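PDB 4FMH: VP1 from Merkel cell polyomavirus, which forms the pentameric units of the viral capsid and binds sialylated oligosaccharides at a site required for infection. Local coordinates for residues P62-L67 against Q154-T159. Sequence-based numbering, arbitrary orientation.
Sequences PIKENL and QYPKTT
The Tyr155 ring meets Leu67 at the edge that carries CD1 and CE1: both leucine methyls lie near the ring plane, CD2 being 3.8 Å from Tyr155 CE1. Pro62 reaches the same two ring atoms obliquely, its CG 3.9 Å from Tyr155 CD1. In the tyrosine, chi1 of -67° sets CG beside the backbone N, anti to the carbonyl carbon, and chi2 of -80° then turns the CD1/CE1 edge to Leu67. Its far end is held elsewhere, OH hydrogen-bonding to Glu198. Next along the chain, Pro156 and Leu67 reach toward each other tip to tip, with Pro156 CD 3.9 Å from Leu67 CD1. Pro62 O lies against the CG-CD bond of Pro156, 3.2 Å from CG, a van der Waals contact. These residues join two long loops of the VP1 jelly roll, one between strands 11-28 and 71-76, the other between strand 142-146 and helix 166-170. No direct hydrogen bond spans the segments; instead one water donates to both Pro62 O (3.0 Å) and Gln154 O (2.6 Å), bridging the two carbonyls. A short 3-10 turn, with Asn66 N bonded to Ile63 O at 2.9 Å and Leu67 N to Lys64 O, brings Leu67 back toward Tyr155. Asn66 ND2 in turn bonds to the carbonyl of Asp51, a glycan-pocket residue, while Pro62 also packs on His111 of a neighbouring subunit.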
loop_
_atom_site.group_PDB
_atom_site.type_symbol
_atom_site.label_atom_id
_atom_site.label_comp_id
_atom_site.label_asym_id
_atom_site.label_seq_id
_atom_site.Cartn_x
_atom_site.Cartn_y
_atom_site.Cartn_z
ATOM N N PRO B 62 -13.499 23.238 -23.562
ATOM C CA PRO B 62 -12.534 23.616 -22.522
ATOM C C PRO B 62 -11.551 24.681 -23.002
ATOM O O PRO B 62 -11.171 24.680 -24.176
ATOM C CB PRO B 62 -11.799 22.300 -22.230
ATOM C CG PRO B 62 -11.947 21.490 -23.464
ATOM C CD PRO B 62 -13.273 21.866 -24.057
ATOM N N ILE B 63 -11.166 25.591 -22.109
ATOM C CA ILE B 63 -10.167 26.617 -22.430
ATOM C C ILE B 63 -8.744 26.077 -22.193
ATOM O O ILE B 63 -8.548 25.138 -21.402
ATOM C CB ILE B 63 -10.387 27.909 -21.606
ATOM C CG1 ILE B 63 -10.309 27.597 -20.097
ATOM C CG2 ILE B 63 -11.717 28.570 -22.001
ATOM C CD1 ILE B 63 -10.415 28.816 -19.175
ATOM N N LYS B 64 -7.765 26.677 -22.868
ATOM C CA LYS B 64 -6.352 26.290 -22.748
ATOM C C LYS B 64 -5.902 26.199 -21.297
ATOM O O LYS B 64 -5.117 25.314 -20.941
ATOM C CB LYS B 64 -5.442 27.311 -23.434
ATOM C CG LYS B 64 -5.510 27.377 -24.940
ATOM C CD LYS B 64 -4.423 28.321 -25.470
ATOM C CE LYS B 64 -4.498 29.704 -24.814
ATOM N NZ LYS B 64 -3.149 30.300 -24.637
ATOM N N GLU B 65 -6.392 27.126 -20.472
ATOM C CA GLU B 65 -5.959 27.230 -19.076
ATOM C C GLU B 65 -6.413 26.039 -18.230
ATOM O O GLU B 65 -5.922 25.845 -17.124
ATOM C CB GLU B 65 -6.439 28.540 -18.449
ATOM C CG GLU B 65 -5.729 29.800 -18.962
ATOM C CD GLU B 65 -6.186 30.257 -20.346
ATOM O OE1 GLU B 65 -7.270 29.832 -20.818
ATOM O OE2 GLU B 65 -5.448 31.055 -20.964
ATOM N N ASN B 66 -7.336 25.242 -18.769
ATOM C CA ASN B 66 -7.854 24.067 -18.069
ATOM C C ASN B 66 -7.330 22.742 -18.612
ATOM O O ASN B 66 -7.877 21.670 -18.309
ATOM C CB ASN B 66 -9.384 24.089 -18.055
ATOM C CG ASN B 66 -9.939 24.999 -16.974
ATOM O OD1 ASN B 66 -9.191 25.546 -16.158
ATOM N ND2 ASN B 66 -11.253 25.168 -16.964
ATOM N N LEU B 67 -6.248 22.824 -19.387
ATOM C CA LEU B 67 -5.677 21.662 -20.050
ATOM C C LEU B 67 -4.185 21.474 -19.711
ATOM O O LEU B 67 -3.309 21.874 -20.504
ATOM C CB LEU B 67 -5.904 21.765 -21.572
ATOM C CG LEU B 67 -7.373 21.841 -22.042
ATOM C CD1 LEU B 67 -7.494 22.242 -23.513
ATOM C CD2 LEU B 67 -8.134 20.527 -21.769
ATOM N N GLN B 154 -14.756 19.686 -27.645
ATOM C CA GLN B 154 -14.263 20.626 -28.653
ATOM C C GLN B 154 -13.082 21.388 -28.090
ATOM O O GLN B 154 -13.248 22.409 -27.419
ATOM C CB GLN B 154 -15.375 21.583 -29.105
ATOM C CG GLN B 154 -16.626 20.871 -29.594
ATOM C CD GLN B 154 -17.587 21.779 -30.350
ATOM O OE1 GLN B 154 -17.573 23.003 -30.192
ATOM N NE2 GLN B 154 -18.437 21.173 -31.174
ATOM N N TYR B 155 -11.886 20.860 -28.333
ATOM C CA TYR B 155 -10.663 21.480 -27.839
ATOM C C TYR B 155 -10.371 22.743 -28.653
ATOM O O TYR B 155 -10.766 22.821 -29.815
ATOM C CB TYR B 155 -9.495 20.487 -27.894
ATOM C CG TYR B 155 -9.665 19.338 -26.917
ATOM C CD1 TYR B 155 -9.357 19.497 -25.565
ATOM C CD2 TYR B 155 -10.153 18.100 -27.343
ATOM C CE1 TYR B 155 -9.529 18.445 -24.651
ATOM C CE2 TYR B 155 -10.321 17.037 -26.442
ATOM C CZ TYR B 155 -10.011 17.219 -25.101
ATOM O OH TYR B 155 -10.186 16.176 -24.209
ATOM N N PRO B 156 -9.710 23.743 -28.039
ATOM C CA PRO B 156 -9.395 24.959 -28.796
ATOM C C PRO B 156 -8.537 24.607 -30.001
ATOM O O PRO B 156 -7.626 23.776 -29.890
ATOM C CB PRO B 156 -8.599 25.808 -27.800
ATOM C CG PRO B 156 -8.948 25.250 -26.450
ATOM C CD PRO B 156 -9.169 23.793 -26.669
ATOM N N LYS B 157 -8.858 25.213 -31.141
ATOM C CA LYS B 157 -8.170 24.940 -32.397
ATOM C C LYS B 157 -6.702 25.344 -32.330
ATOM O O LYS B 157 -6.369 26.428 -31.845
ATOM C CB LYS B 157 -8.863 25.661 -33.558
ATOM C CG LYS B 157 -10.144 24.986 -34.059
ATOM C CD LYS B 157 -11.395 25.554 -33.390
ATOM C CE LYS B 157 -12.667 24.857 -33.879
ATOM N NZ LYS B 157 -12.896 25.050 -35.341
ATOM N N THR B 158 -5.832 24.461 -32.812
ATOM C CA THR B 158 -4.388 24.721 -32.862
ATOM C C THR B 158 -4.087 25.989 -33.675
ATOM O O THR B 158 -3.241 26.791 -33.292
ATOM C CB THR B 158 -3.621 23.498 -33.434
ATOM O OG1 THR B 158 -3.948 22.336 -32.664
ATOM C CG2 THR B 158 -2.114 23.710 -33.393
ATOM N N THR B 159 -4.814 26.182 -34.770
ATOM C CA THR B 159 -4.659 27.376 -35.612
ATOM C C THR B 159 -5.049 28.682 -34.898
ATOM O O THR B 159 -4.612 29.761 -35.298
ATOM C CB THR B 159 -5.433 27.245 -36.943
ATOM O OG1 THR B 159 -6.773 26.830 -36.679
ATOM C CG2 THR B 159 -4.762 26.228 -37.856
HETATM O O HOH W 1 -12.656 24.843 -26.723
#